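Local structure of ethylbenzene dehydrogenase alpha-subunit (Aromatoleum aromaticum, 2IVF) at residues F805-H808 with A812-Y815. The protein belongs to the molybdopterin oxidoreductase family and carries a molybdenum atom, two pterin guanine dinucleotides and an iron/sulfur cluster. Sequence-based numbering, arbitrary orientation.
Sequences FPTH and AQFY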
ATOM      1  N   PHE A 805      14.529 -34.718   6.531  1.00 21.48           N
ATOM      2  CA  PHE A 805      13.346 -33.900   6.520  1.00 21.39           C
ATOM      3  C   PHE A 805      12.273 -34.598   7.312  1.00 21.46           C
ATOM      4  O   PHE A 805      12.233 -35.835   7.339  1.00 20.76           O
ATOM      5  CB  PHE A 805      12.831 -33.732   5.095  1.00 21.90           C
ATOM      6  CG  PHE A 805      13.664 -32.859   4.256  1.00 21.85           C
ATOM      7  CD1 PHE A 805      14.798 -33.352   3.625  1.00 22.03           C
ATOM      8  CD2 PHE A 805      13.319 -31.543   4.095  1.00 21.09           C
ATOM      9  CE1 PHE A 805      15.561 -32.520   2.803  1.00 22.23           C
ATOM     10  CE2 PHE A 805      14.070 -30.705   3.310  1.00 23.99           C
ATOM     11  CZ  PHE A 805      15.188 -31.198   2.657  1.00 23.37           C
ATOM     12  N   PRO A 806      11.395 -33.814   7.975  1.00 21.89           N
ATOM     13  CA  PRO A 806      10.336 -34.465   8.736  1.00 21.91           C
ATOM     14  C   PRO A 806       9.160 -34.940   7.855  1.00 21.92           C
ATOM     15  O   PRO A 806       8.022 -34.439   7.969  1.00 22.63           O
ATOM     16  CB  PRO A 806       9.944 -33.386   9.729  1.00 21.27           C
ATOM     17  CG  PRO A 806      10.089 -32.110   8.923  1.00 22.61           C
ATOM     18  CD  PRO A 806      11.350 -32.335   8.123  1.00 22.36           C
ATOM     19  N   THR A 807       9.447 -35.912   6.993  1.00 21.24           N
ATOM     20  CA  THR A 807       8.484 -36.429   6.031  1.00 20.64           C
ATOM     21  C   THR A 807       8.451 -37.972   6.134  1.00 20.96           C
ATOM     22  O   THR A 807       9.349 -38.576   6.696  1.00 20.24           O
ATOM     23  CB  THR A 807       8.855 -36.077   4.566  1.00 21.01           C
ATOM     24  OG1 THR A 807      10.141 -36.608   4.231  1.00 20.12           O
ATOM     25  CG2 THR A 807       8.820 -34.612   4.276  1.00 18.80           C
ATOM     26  N   HIS A 808       7.390 -38.570   5.596  1.00 20.31           N
ATOM     27  CA  HIS A 808       7.268 -40.013   5.392  1.00 19.46           C
ATOM     28  C   HIS A 808       8.585 -40.696   4.953  1.00 19.30           C
ATOM     29  O   HIS A 808       9.024 -41.689   5.573  1.00 20.26           O
ATOM     30  CB  HIS A 808       6.195 -40.252   4.342  1.00 20.11           C
ATOM     31  CG  HIS A 808       5.737 -41.671   4.240  1.00 19.82           C
ATOM     32  ND1 HIS A 808       5.083 -42.321   5.269  1.00 21.71           N
ATOM     33  CD2 HIS A 808       5.812 -42.564   3.218  1.00 21.07           C
ATOM     34  CE1 HIS A 808       4.786 -43.554   4.890  1.00 22.38           C
ATOM     35  NE2 HIS A 808       5.206 -43.723   3.644  1.00 20.35           N
ATOM     36  N   ALA A 812      12.941 -34.693   0.882  1.00 20.41           N
ATOM     37  CA  ALA A 812      12.077 -33.721   0.232  1.00 20.56           C
ATOM     38  C   ALA A 812      11.303 -34.585  -0.757  1.00 20.95           C
ATOM     39  O   ALA A 812      11.902 -35.184  -1.632  1.00 21.38           O
ATOM     40  CB  ALA A 812      12.862 -32.669  -0.453  1.00 19.64           C
ATOM     41  N   GLN A 813       9.995 -34.640  -0.588  1.00 19.63           N
ATOM     42  CA  GLN A 813       9.214 -35.751  -1.080  1.00 20.82           C
ATOM     43  C   GLN A 813       8.214 -35.300  -2.115  1.00 20.41           C
ATOM     44  O   GLN A 813       7.268 -34.620  -1.794  1.00 19.67           O
ATOM     45  CB  GLN A 813       8.497 -36.407   0.068  1.00 20.47           C
ATOM     46  CG  GLN A 813       7.785 -37.642  -0.355  1.00 20.48           C
ATOM     47  CD  GLN A 813       7.169 -38.391   0.778  1.00 21.89           C
ATOM     48  OE1 GLN A 813       7.635 -38.294   1.915  1.00 20.87           O
ATOM     49  NE2 GLN A 813       6.128 -39.168   0.481  1.00 21.24           N
ATOM     50  N   PHE A 814       8.481 -35.651  -3.368  1.00 21.41           N
ATOM     51  CA  PHE A 814       7.593 -35.341  -4.475  1.00 21.22           C
ATOM     52  C   PHE A 814       6.546 -36.367  -4.792  1.00 21.56           C
ATOM     53  O   PHE A 814       5.582 -36.019  -5.464  1.00 22.25           O
ATOM     54  CB  PHE A 814       8.424 -35.013  -5.679  1.00 21.77           C
ATOM     55  CG  PHE A 814       9.292 -33.845  -5.425  1.00 21.50           C
ATOM     56  CD1 PHE A 814       8.769 -32.576  -5.498  1.00 20.98           C
ATOM     57  CD2 PHE A 814      10.572 -34.012  -4.972  1.00 21.29           C
ATOM     58  CE1 PHE A 814       9.513 -31.487  -5.178  1.00 24.01           C
ATOM     59  CE2 PHE A 814      11.326 -32.914  -4.652  1.00 22.95           C
ATOM     60  CZ  PHE A 814      10.792 -31.645  -4.771  1.00 23.91           C
ATOM     61  N   TYR A 815       6.730 -37.594  -4.309  1.00 21.46           N
ATOM     62  CA  TYR A 815       5.734 -38.651  -4.477  1.00 21.35           C
ATOM     63  C   TYR A 815       4.943 -38.880  -3.187  1.00 21.45           C
ATOM     64  O   TYR A 815       5.502 -39.344  -2.188  1.00 22.22           O
ATOM     65  CB  TYR A 815       6.426 -39.905  -4.984  1.00 20.39           C
ATOM     66  CG  TYR A 815       5.497 -41.001  -5.435  1.00 19.56           C
ATOM     67  CD1 TYR A 815       4.625 -40.811  -6.496  1.00 18.55           C
ATOM     68  CD2 TYR A 815       5.503 -42.225  -4.821  1.00 17.53           C
ATOM     69  CE1 TYR A 815       3.751 -41.840  -6.907  1.00 19.18           C
ATOM     70  CE2 TYR A 815       4.646 -43.231  -5.222  1.00 17.75           C
ATOM     71  CZ  TYR A 815       3.786 -43.044  -6.267  1.00 17.87           C
ATOM     72  OH  TYR A 815       2.945 -44.076  -6.679  1.00 17.95           O
TER
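Ala812 sits over one face of the Phe805 ring in the buried part of this contact, which also takes in Thr807 and Gln813. Its CB lies 4.3 Å from the ring centroid, only 14° off the normal, a CH-pi contact displaced toward the rim at CZ. The backbone N of Ala812 comes over the same ring, 3.6 Å from Phe805 CD1. A chi1 of -72° sets CG of Phe805 anti to its carbonyl carbon and swings the ring beneath Ala812; His798 stacks on this ring as well.

Further along, Gln813 extends toward 805-808, its chain stretched out from a CG anti to the backbone N, and its side chain and that of Thr807 pass each other heading contrary ways. Gln813 OE1 comes within 3.4 Å of His808 CB and 3.7 Å of Thr807 CB. It meets carbon atoms here, and no hydrogen bond links the two segments. The amide is held by others: NE2 donates to Tyr815 O at 2.7 Å, nearly straight at 169° and almost in the amide plane, while OE1 accepts from Thr809 OG1 and Gln951 NE2. Bonds at both ends should fix the amide's rotation.

The side nearer solvent is at His808, partly exposed, where CB makes the closest touch and the ring stacks on Tyr949. Thr807 OG1 with Arg811 O and Gln813 OE1 with Thr809 OG1 tie the bend of a long irregular loop between helices 796-800 and 819-824, which folds so that 812-815 runs alongside 805-808 in the same direction without backbone pairing. Its named motif is the inverse gamma turn centred on Pro806, with a weak 2.8 Å bond from Thr807 N to Phe805 O.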